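Long-range contacts in enoyl-CoA hydratase (Mycobacterium avium subsp. paratuberculosis, PDB 4LK5), which probably adds water across the double bond of 2-enoyl-CoA thioesters, as other hydratases of the crotonase-like family do: residues T40-V48 with Y73-R84; D112-R123 with D255-S266. All blocks are in the same frame, centred on the assembly; numbering follows the deposited sequence.

Contact 1: residues T40-V48 with Y73-R84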
loop_
_atom_site.group_PDB
_atom_site.type_symbol
_atom_site.label_atom_id
_atom_site.label_comp_id
_atom_site.label_asym_id
_atom_site.label_seq_id
_atom_site.Cartn_x
_atom_site.Cartn_y
_atom_site.Cartn_z
ATOM N N THR C 40 7.053 29.925 14.263
ATOM C CA THR C 40 7.742 30.970 13.532
ATOM C C THR C 40 7.267 30.932 12.089
ATOM O O THR C 40 7.126 29.860 11.496
ATOM C CB THR C 40 9.262 30.685 13.530
ATOM O OG1 THR C 40 9.808 30.989 14.816
ATOM C CG2 THR C 40 10.020 31.483 12.447
ATOM N N LEU C 41 7.023 32.103 11.528
ATOM C CA LEU C 41 6.833 32.245 10.113
ATOM C C LEU C 41 8.040 33.019 9.628
ATOM O O LEU C 41 8.545 33.885 10.341
ATOM C CB LEU C 41 5.539 32.995 9.832
ATOM C CG LEU C 41 5.224 33.296 8.359
ATOM C CD1 LEU C 41 5.204 32.009 7.536
ATOM C CD2 LEU C 41 3.913 34.073 8.190
ATOM N N SER C 42 8.527 32.691 8.437
ATOM C CA SER C 42 9.644 33.406 7.834
ATOM C C SER C 42 9.241 33.976 6.477
ATOM O O SER C 42 8.200 34.643 6.345
ATOM C CB SER C 42 10.822 32.463 7.676
ATOM O OG SER C 42 11.871 33.100 6.974
ATOM N N ASP C 43 10.067 33.718 5.470
ATOM C CA ASP C 43 9.716 34.057 4.113
ATOM C C ASP C 43 8.803 32.938 3.596
ATOM O O ASP C 43 9.225 32.114 2.791
ATOM C CB ASP C 43 10.983 34.209 3.243
ATOM C CG ASP C 43 11.941 35.316 3.756
ATOM O OD1 ASP C 43 11.506 36.278 4.436
ATOM O OD2 ASP C 43 13.150 35.224 3.462
ATOM N N GLY C 44 7.564 32.906 4.098
ATOM C CA GLY C 44 6.555 31.908 3.710
ATOM C C GLY C 44 6.710 30.523 4.322
ATOM O O GLY C 44 6.014 29.589 3.929
ATOM N N VAL C 45 7.587 30.416 5.313
ATOM C CA VAL C 45 7.950 29.165 5.941
ATOM C C VAL C 45 7.551 29.150 7.415
ATOM O O VAL C 45 8.085 29.889 8.252
ATOM C CB VAL C 45 9.457 28.948 5.829
ATOM C CG1 VAL C 45 9.892 27.595 6.410
ATOM C CG2 VAL C 45 9.867 29.069 4.367
ATOM N N PHE C 46 6.616 28.273 7.719
ATOM C CA PHE C 46 5.989 28.217 9.013
ATOM C C PHE C 46 6.639 27.037 9.682
ATOM O O PHE C 46 6.452 25.903 9.232
ATOM C CB PHE C 46 4.514 28.005 8.766
ATOM C CG PHE C 46 3.648 28.123 9.962
ATOM C CD1 PHE C 46 3.108 29.345 10.319
ATOM C CD2 PHE C 46 3.283 26.990 10.681
ATOM C CE1 PHE C 46 2.263 29.444 11.417
ATOM C CE2 PHE C 46 2.444 27.071 11.772
ATOM C CZ PHE C 46 1.925 28.296 12.144
ATOM N N SER C 47 7.484 27.298 10.680
ATOM C CA SER C 47 8.147 26.219 11.403
ATOM C C SER C 47 7.449 26.014 12.707
ATOM O O SER C 47 6.893 26.933 13.287
ATOM C CB SER C 47 9.641 26.473 11.671
ATOM O OG SER C 47 10.327 26.937 10.514
ATOM N N VAL C 48 7.508 24.786 13.172
ATOM C CA VAL C 48 6.856 24.400 14.372
ATOM C C VAL C 48 7.837 23.454 15.031
ATOM O O VAL C 48 8.143 22.396 14.493
ATOM C CB VAL C 48 5.495 23.743 14.051
ATOM C CG1 VAL C 48 4.953 23.005 15.254
ATOM C CG2 VAL C 48 4.477 24.797 13.615
ATOM N N TYR C 73 -4.229 27.534 12.414
ATOM C CA TYR C 73 -3.876 28.914 12.042
ATOM C C TYR C 73 -3.239 29.008 10.649
ATOM O O TYR C 73 -3.570 29.882 9.849
ATOM C CB TYR C 73 -2.911 29.542 13.052
ATOM C CG TYR C 73 -2.481 30.885 12.584
ATOM C CD1 TYR C 73 -3.405 31.946 12.542
ATOM C CD2 TYR C 73 -1.190 31.102 12.109
ATOM C CE1 TYR C 73 -3.040 33.192 12.069
ATOM C CE2 TYR C 73 -0.804 32.353 11.644
ATOM C CZ TYR C 73 -1.732 33.393 11.619
ATOM O OH TYR C 73 -1.364 34.637 11.142
ATOM N N ALA C 74 -2.328 28.089 10.370
ATOM C CA ALA C 74 -1.567 28.104 9.141
ATOM C C ALA C 74 -2.389 27.840 7.875
ATOM O O ALA C 74 -1.914 28.118 6.766
ATOM C CB ALA C 74 -0.439 27.102 9.249
ATOM N N ALA C 75 -3.596 27.289 8.024
ATOM C CA ALA C 75 -4.483 27.088 6.876
ATOM C C ALA C 75 -5.118 28.388 6.420
ATOM O O ALA C 75 -5.464 28.507 5.248
ATOM C CB ALA C 75 -5.570 26.076 7.204
ATOM N N THR C 76 -5.287 29.340 7.351
ATOM C CA THR C 76 -5.937 30.635 7.066
ATOM C C THR C 76 -4.936 31.619 6.456
ATOM O O THR C 76 -5.242 32.335 5.508
ATOM C CB THR C 76 -6.585 31.287 8.340
ATOM O OG1 THR C 76 -5.588 31.829 9.241
ATOM C CG2 THR C 76 -7.458 30.286 9.088
ATOM N N ASP C 77 -3.721 31.616 6.992
ATOM C CA ASP C 77 -2.760 32.687 6.741
ATOM C C ASP C 77 -2.135 32.649 5.327
ATOM O O ASP C 77 -1.362 31.738 5.013
ATOM C CB ASP C 77 -1.666 32.646 7.819
ATOM C CG ASP C 77 -0.864 33.917 7.868
ATOM O OD1 ASP C 77 -0.128 34.176 6.893
ATOM O OD2 ASP C 77 -0.992 34.659 8.866
ATOM N N PRO C 78 -2.418 33.677 4.499
ATOM C CA PRO C 78 -2.013 33.625 3.085
ATOM C C PRO C 78 -0.498 33.750 2.875
ATOM O O PRO C 78 -0.004 33.366 1.810
ATOM C CB PRO C 78 -2.756 34.808 2.457
ATOM C CG PRO C 78 -3.018 35.761 3.593
ATOM C CD PRO C 78 -2.851 35.034 4.903
ATOM N N GLU C 79 0.222 34.255 3.884
ATOM C CA GLU C 79 1.699 34.280 3.883
ATOM C C GLU C 79 2.401 32.917 3.952
ATOM O O GLU C 79 3.620 32.821 3.660
ATOM C CB GLU C 79 2.234 35.153 5.048
ATOM C CG GLU C 79 1.998 36.645 4.860
ATOM C CD GLU C 79 2.396 37.064 3.458
ATOM O OE1 GLU C 79 3.623 37.070 3.173
ATOM O OE2 GLU C 79 1.479 37.320 2.633
ATOM N N VAL C 80 1.659 31.880 4.359
ATOM C CA VAL C 80 2.237 30.553 4.553
ATOM C C VAL C 80 2.272 29.833 3.215
ATOM O O VAL C 80 1.261 29.802 2.496
ATOM C CB VAL C 80 1.454 29.763 5.626
ATOM C CG1 VAL C 80 1.803 28.282 5.600
ATOM C CG2 VAL C 80 1.726 30.351 7.008
ATOM N N LYS C 81 3.445 29.297 2.859
ATOM C CA LYS C 81 3.574 28.463 1.642
ATOM C C LYS C 81 4.041 27.039 1.936
ATOM O O LYS C 81 3.658 26.125 1.217
ATOM C CB LYS C 81 4.524 29.098 0.638
ATOM C CG LYS C 81 4.079 30.475 0.142
ATOM C CD LYS C 81 3.369 30.388 -1.206
ATOM C CE LYS C 81 3.385 31.703 -1.975
ATOM N NZ LYS C 81 3.263 31.493 -3.450
ATOM N N VAL C 82 4.872 26.854 2.965
ATOM C CA VAL C 82 5.385 25.537 3.343
ATOM C C VAL C 82 5.369 25.496 4.834
ATOM O O VAL C 82 5.480 26.543 5.445
ATOM C CB VAL C 82 6.849 25.320 2.904
ATOM C CG1 VAL C 82 7.342 23.901 3.224
ATOM C CG2 VAL C 82 7.006 25.606 1.419
ATOM N N VAL C 83 5.251 24.294 5.411
ATOM C CA VAL C 83 5.161 24.106 6.851
ATOM C C VAL C 83 6.159 23.009 7.291
ATOM O O VAL C 83 6.251 21.962 6.673
ATOM C CB VAL C 83 3.709 23.721 7.238
ATOM C CG1 VAL C 83 3.602 23.330 8.714
ATOM C CG2 VAL C 83 2.726 24.846 6.922
ATOM N N ARG C 84 6.944 23.253 8.330
ATOM C CA ARG C 84 7.848 22.219 8.809
ATOM C C ARG C 84 7.633 21.982 10.275
ATOM O O ARG C 84 7.552 22.931 11.028
ATOM C CB ARG C 84 9.324 22.546 8.563
ATOM C CG ARG C 84 9.695 24.012 8.423
ATOM C CD ARG C 84 10.887 24.427 9.295
ATOM N NE ARG C 84 12.137 23.705 9.059
ATOM C CZ ARG C 84 12.745 22.912 9.949
ATOM N NH1 ARG C 84 12.220 22.702 11.154
ATOM N NH2 ARG C 84 13.895 22.321 9.636
#

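Contact 2: residues D112-R123 with D255-S266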
loop_
_atom_site.group_PDB
_atom_site.type_symbol
_atom_site.label_atom_id
_atom_site.label_comp_id
_atom_site.label_asym_id
_atom_site.label_seq_id
_atom_site.Cartn_x
_atom_site.Cartn_y
_atom_site.Cartn_z
ATOM N N ASP C 112 -10.439 10.766 27.147
ATOM C CA ASP C 112 -9.665 11.871 27.655
ATOM C C ASP C 112 -9.330 12.876 26.515
ATOM O O ASP C 112 -9.335 12.541 25.322
ATOM C CB ASP C 112 -8.398 11.333 28.374
ATOM C CG ASP C 112 -8.161 11.970 29.781
ATOM O OD1 ASP C 112 -9.137 12.341 30.480
ATOM O OD2 ASP C 112 -6.982 12.084 30.203
ATOM N N GLU C 113 -9.055 14.113 26.915
ATOM C CA GLU C 113 -8.807 15.225 26.007
ATOM C C GLU C 113 -7.512 15.033 25.166
ATOM O O GLU C 113 -7.422 15.539 24.054
ATOM C CB GLU C 113 -8.748 16.558 26.820
ATOM C CG GLU C 113 -9.215 17.819 26.075
ATOM C CD GLU C 113 -8.781 19.169 26.700
ATOM O OE1 GLU C 113 -8.033 19.225 27.718
ATOM O OE2 GLU C 113 -9.200 20.215 26.145
ATOM N N ILE C 114 -6.513 14.335 25.702
ATOM C CA ILE C 114 -5.254 14.099 24.971
ATOM C C ILE C 114 -5.602 13.580 23.570
ATOM O O ILE C 114 -5.137 14.087 22.553
ATOM C CB ILE C 114 -4.318 13.014 25.592
ATOM C CG1 ILE C 114 -4.677 12.680 27.042
ATOM C CG2 ILE C 114 -2.852 13.415 25.466
ATOM C CD1 ILE C 114 -3.724 11.702 27.724
ATOM N N ILE C 115 -6.460 12.577 23.534
ATOM C CA ILE C 115 -6.763 11.925 22.279
ATOM C C ILE C 115 -7.538 12.822 21.318
ATOM O O ILE C 115 -7.235 12.863 20.115
ATOM C CB ILE C 115 -7.548 10.638 22.499
ATOM C CG1 ILE C 115 -6.762 9.734 23.448
ATOM C CG2 ILE C 115 -7.750 9.936 21.161
ATOM C CD1 ILE C 115 -7.613 8.732 24.184
ATOM N N LEU C 116 -8.538 13.518 21.851
ATOM C CA LEU C 116 -9.332 14.460 21.055
ATOM C C LEU C 116 -8.444 15.496 20.398
ATOM O O LEU C 116 -8.747 15.974 19.329
ATOM C CB LEU C 116 -10.355 15.191 21.933
ATOM C CG LEU C 116 -11.858 14.885 21.961
ATOM C CD1 LEU C 116 -12.176 13.437 21.631
ATOM C CD2 LEU C 116 -12.434 15.281 23.334
ATOM N N GLU C 117 -7.362 15.858 21.056
ATOM C CA GLU C 117 -6.525 16.912 20.566
ATOM C C GLU C 117 -5.479 16.358 19.614
ATOM O O GLU C 117 -5.092 17.053 18.649
ATOM C CB GLU C 117 -5.858 17.659 21.724
ATOM C CG GLU C 117 -6.831 18.425 22.595
ATOM C CD GLU C 117 -7.360 19.662 21.913
ATOM O OE1 GLU C 117 -6.648 20.693 21.949
ATOM O OE2 GLU C 117 -8.481 19.612 21.351
ATOM N N ILE C 118 -5.006 15.133 19.902
ATOM C CA ILE C 118 -4.183 14.396 18.950
ATOM C C ILE C 118 -4.952 14.394 17.640
ATOM O O ILE C 118 -4.403 14.704 16.570
ATOM C CB ILE C 118 -4.012 12.918 19.297
ATOM C CG1 ILE C 118 -3.312 12.687 20.630
ATOM C CG2 ILE C 118 -3.241 12.205 18.191
ATOM C CD1 ILE C 118 -1.992 13.363 20.765
ATOM N N ASN C 119 -6.235 14.030 17.737
ATOM C CA ASN C 119 -7.071 13.899 16.552
ATOM C C ASN C 119 -7.180 15.243 15.850
ATOM O O ASN C 119 -6.990 15.322 14.647
ATOM C CB ASN C 119 -8.438 13.275 16.899
ATOM C CG ASN C 119 -8.325 11.794 17.297
ATOM O OD1 ASN C 119 -7.239 11.202 17.269
ATOM N ND2 ASN C 119 -9.441 11.188 17.663
ATOM N N ARG C 120 -7.435 16.304 16.605
ATOM C CA ARG C 120 -7.474 17.648 16.041
ATOM C C ARG C 120 -6.197 17.936 15.295
ATOM O O ARG C 120 -6.224 18.418 14.185
ATOM C CB ARG C 120 -7.616 18.722 17.132
ATOM C CG ARG C 120 -8.956 19.419 17.235
ATOM C CD ARG C 120 -8.964 20.434 18.394
ATOM N NE ARG C 120 -8.499 21.700 17.873
ATOM C CZ ARG C 120 -7.539 22.475 18.371
ATOM N NH1 ARG C 120 -6.890 22.212 19.528
ATOM N NH2 ARG C 120 -7.267 23.574 17.674
ATOM N N LEU C 121 -5.072 17.678 15.932
ATOM C CA LEU C 121 -3.777 17.954 15.318
ATOM C C LEU C 121 -3.674 17.233 13.965
ATOM O O LEU C 121 -3.488 17.873 12.916
ATOM C CB LEU C 121 -2.649 17.536 16.254
ATOM C CG LEU C 121 -1.230 17.335 15.708
ATOM C CD1 LEU C 121 -0.858 18.336 14.651
ATOM C CD2 LEU C 121 -0.264 17.415 16.877
ATOM N N VAL C 122 -3.864 15.918 14.006
ATOM C CA VAL C 122 -3.758 15.084 12.825
ATOM C C VAL C 122 -4.668 15.552 11.692
ATOM O O VAL C 122 -4.212 15.701 10.539
ATOM C CB VAL C 122 -3.962 13.595 13.201
ATOM C CG1 VAL C 122 -4.291 12.790 12.003
ATOM C CG2 VAL C 122 -2.694 13.057 13.831
ATOM N N ARG C 123 -5.922 15.845 12.004
ATOM C CA ARG C 123 -6.824 16.406 10.977
ATOM C C ARG C 123 -6.335 17.718 10.454
ATOM O O ARG C 123 -6.594 18.036 9.306
ATOM C CB ARG C 123 -8.228 16.691 11.501
ATOM C CG ARG C 123 -8.992 15.446 11.865
ATOM C CD ARG C 123 -10.471 15.680 11.994
ATOM N NE ARG C 123 -11.024 14.541 12.712
ATOM C CZ ARG C 123 -11.245 14.480 14.030
ATOM N NH1 ARG C 123 -11.007 15.505 14.828
ATOM N NH2 ARG C 123 -11.745 13.362 14.554
ATOM N N ASP C 255 -10.556 9.405 9.182
ATOM C CA ASP C 255 -11.614 9.776 10.129
ATOM C C ASP C 255 -12.223 8.608 10.974
ATOM O O ASP C 255 -12.328 8.709 12.218
ATOM C CB ASP C 255 -12.724 10.573 9.435
ATOM C CG ASP C 255 -12.426 12.091 9.405
ATOM O OD1 ASP C 255 -11.559 12.549 10.195
ATOM O OD2 ASP C 255 -13.047 12.821 8.578
ATOM N N PRO C 256 -12.660 7.539 10.301
ATOM C CA PRO C 256 -13.097 6.362 11.022
ATOM C C PRO C 256 -12.007 5.823 11.948
ATOM O O PRO C 256 -12.282 5.429 13.079
ATOM C CB PRO C 256 -13.391 5.364 9.912
ATOM C CG PRO C 256 -13.674 6.188 8.685
ATOM C CD PRO C 256 -12.882 7.437 8.838
ATOM N N ALA C 257 -10.771 5.819 11.485
ATOM C CA ALA C 257 -9.695 5.386 12.336
ATOM C C ALA C 257 -9.624 6.229 13.586
ATOM O O ALA C 257 -9.539 5.673 14.682
ATOM C CB ALA C 257 -8.363 5.423 11.604
ATOM N N LEU C 258 -9.668 7.556 13.437
ATOM C CA LEU C 258 -9.526 8.449 14.577
ATOM C C LEU C 258 -10.615 8.223 15.588
ATOM O O LEU C 258 -10.376 8.300 16.781
ATOM C CB LEU C 258 -9.540 9.903 14.164
ATOM C CG LEU C 258 -8.305 10.270 13.370
ATOM C CD1 LEU C 258 -8.534 11.621 12.696
ATOM C CD2 LEU C 258 -7.037 10.245 14.196
ATOM N N GLN C 259 -11.800 7.912 15.107
ATOM C CA GLN C 259 -12.913 7.618 15.979
ATOM C C GLN C 259 -12.643 6.338 16.742
ATOM O O GLN C 259 -12.810 6.302 17.964
ATOM C CB GLN C 259 -14.188 7.479 15.137
ATOM C CG GLN C 259 -15.453 7.280 15.950
ATOM C CD GLN C 259 -15.658 8.369 17.023
ATOM O OE1 GLN C 259 -15.870 9.541 16.689
ATOM N NE2 GLN C 259 -15.593 7.978 18.316
ATOM N N ARG C 260 -12.212 5.283 16.036
ATOM C CA ARG C 260 -12.026 3.969 16.665
ATOM C C ARG C 260 -10.978 4.064 17.713
ATOM O O ARG C 260 -11.069 3.405 18.708
ATOM C CB ARG C 260 -11.504 2.913 15.722
ATOM C CG ARG C 260 -12.504 2.268 14.812
ATOM C CD ARG C 260 -11.783 1.507 13.717
ATOM N NE ARG C 260 -12.625 1.572 12.540
ATOM C CZ ARG C 260 -12.287 2.020 11.334
ATOM N NH1 ARG C 260 -11.048 2.431 11.001
ATOM N NH2 ARG C 260 -13.237 2.010 10.427
ATOM N N GLU C 261 -9.940 4.838 17.417
ATOM C CA GLU C 261 -8.771 4.997 18.275
ATOM C C GLU C 261 -9.172 5.690 19.579
ATOM O O GLU C 261 -8.784 5.228 20.650
ATOM C CB GLU C 261 -7.637 5.755 17.521
ATOM C CG GLU C 261 -7.013 4.907 16.394
ATOM C CD GLU C 261 -6.047 5.623 15.416
ATOM O OE1 GLU C 261 -5.716 6.842 15.586
ATOM O OE2 GLU C 261 -5.598 4.918 14.460
ATOM N N PHE C 262 -9.984 6.750 19.469
ATOM C CA PHE C 262 -10.629 7.391 20.618
ATOM C C PHE C 262 -11.419 6.429 21.532
ATOM O O PHE C 262 -11.119 6.336 22.717
ATOM C CB PHE C 262 -11.554 8.501 20.173
ATOM C CG PHE C 262 -12.236 9.167 21.317
ATOM C CD1 PHE C 262 -11.520 9.988 22.168
ATOM C CD2 PHE C 262 -13.580 8.939 21.577
ATOM C CE1 PHE C 262 -12.137 10.586 23.245
ATOM C CE2 PHE C 262 -14.207 9.548 22.655
ATOM C CZ PHE C 262 -13.479 10.367 23.489
ATOM N N ASP C 263 -12.399 5.712 20.981
ATOM C CA ASP C 263 -13.158 4.689 21.741
ATOM C C ASP C 263 -12.300 3.567 22.314
ATOM O O ASP C 263 -12.628 2.974 23.312
ATOM C CB ASP C 263 -14.207 4.008 20.860
ATOM C CG ASP C 263 -15.232 4.980 20.275
ATOM O OD1 ASP C 263 -15.523 6.049 20.863
ATOM O OD2 ASP C 263 -15.747 4.660 19.197
ATOM N N GLY C 264 -11.208 3.246 21.658
ATOM C CA GLY C 264 -10.366 2.178 22.126
ATOM C C GLY C 264 -9.357 2.624 23.163
ATOM O O GLY C 264 -9.195 1.926 24.159
ATOM N N GLN C 265 -8.681 3.765 22.931
ATOM C CA GLN C 265 -7.669 4.248 23.863
ATOM C C GLN C 265 -8.312 4.647 25.151
ATOM O O GLN C 265 -7.723 4.378 26.184
ATOM C CB GLN C 265 -6.863 5.470 23.391
ATOM C CG GLN C 265 -5.689 5.222 22.481
ATOM C CD GLN C 265 -4.493 4.467 23.046
ATOM O OE1 GLN C 265 -4.600 3.340 23.494
ATOM N NE2 GLN C 265 -3.324 5.025 22.841
ATOM N N SER C 266 -9.459 5.336 25.080
ATOM C CA SER C 266 -10.250 5.728 26.276
ATOM C C SER C 266 -10.330 4.583 27.286
ATOM O O SER C 266 -10.077 4.790 28.460
ATOM C CB SER C 266 -11.663 6.115 25.884
ATOM O OG SER C 266 -11.637 7.290 25.124
#

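Contact 1: residues T40-V48 with Y73-R84
Leu41 reaches the turn between helix 61-76 and strand 82-87 with both of its methyls: CD1 meets CG2 of Val80 at 3.9 Å, while CD2 rests on CB of Glu79. Its CG stands anti to the backbone N (chi1 177°), which carries the forked end to that turn, a place suited to a branched apolar residue.

Gly44 closes the hairpin between strands 37-41 and 45-50. Its positive phi (77°) is easy for a glycine, and a side chain here would sit tightly against CG of Lys81. Its CA makes a CA-H...O contact with O of Glu79 at 3.1 Å. The carbonyl oxygen of Gly44 is gripped twice, by N of Lys81 at 2.8 Å and by N of Val82, just where the turn passes into the strand.

On one face of the sheet, Val45 CG1 packs against CG of Arg84. Phe46 continues the parallel pairing, its N donating to Val82 O and its O accepting from Arg84 N. Its buried ring lies on the other face, with CB of Ala74 over one side in a CH-pi contact, 3.9 Å from the ring centroid. CE1 of Phe46 touches the edge of the Tyr73 ring at CD2 (3.9 Å), and Val80 CG2 approaches CD1 of Phe46 at 3.7 Å. The small alanine lets the helix end settle close over the ring. Val48 N then donates to Arg84 O.

The pairing closes a beta-alpha-beta unit with helix 61-76 as the crossover. Helix 217-233 packs on Val45, Val82 and Arg84, while strand 132-136 extends the sheet beyond strand 82-87.

Contact 2: residues D112-R123 with D255-S266
Ile115 lies opposite Phe262, and Asn119 opposite Leu258, where helices 113-123 and 255-266 run nearly antiparallel, 165° between their directions and 9.9 Å between axes at closest approach. Ile115 places both of its branches in the interface. CD1 presses on CB of Gln265 at 3.4 Å, and CG2 meets the Phe262 ring at its edge, near CD1 (3.9 Å). Leu116 CD1 comes obliquely onto CE1 of the same ring, while Ser266 OG sits over a ring face and donates to Phe262 O. The amide end of Gln265 turns away to Asp174 and the backbone N of Met172.

Further along, the side chains of Asn119 and Leu258 pass alongside one another, pointing opposite ways. Here ND2 of the buried asparagine makes a weak hydrogen bond to O of Leu258 at 3.2 Å, giving this polar group a partner inside the packing. The straight chain of Arg123 lays CG on Leu258 CD1 and ends in a salt bridge, NE to OD1 of Asp255 at 3.3 Å, with the oxygen at the guanidinium edge but the two planes 52° apart. This antiparallel helix pair joins helix 113-127 of the crotonase-like core to the C-terminal helix 254-269.

Contact 1 and contact 2 follow one another along the chain, with strand 82-87 leading, through the unmodelled residues 99-111, to helix 113-127. Their centres lie 25 Å apart and their nearest atoms about 7 Å, with no direct touch. Helix 61-76 bridges them: its last turn packs in contact 1, while its Asp69 and Glu72 form salt bridges with Arg120 in contact 2. Both contacts also approach other subunits of the trimer, Lys81 packing on Asp291 of the second subunit and Arg260 on Ala248 of the third. Both are structural packing of the fold, and the same helix 61-76 lies between the strands of contact 1 and helix 113-127, touching Ile118 and Leu121 of the latter.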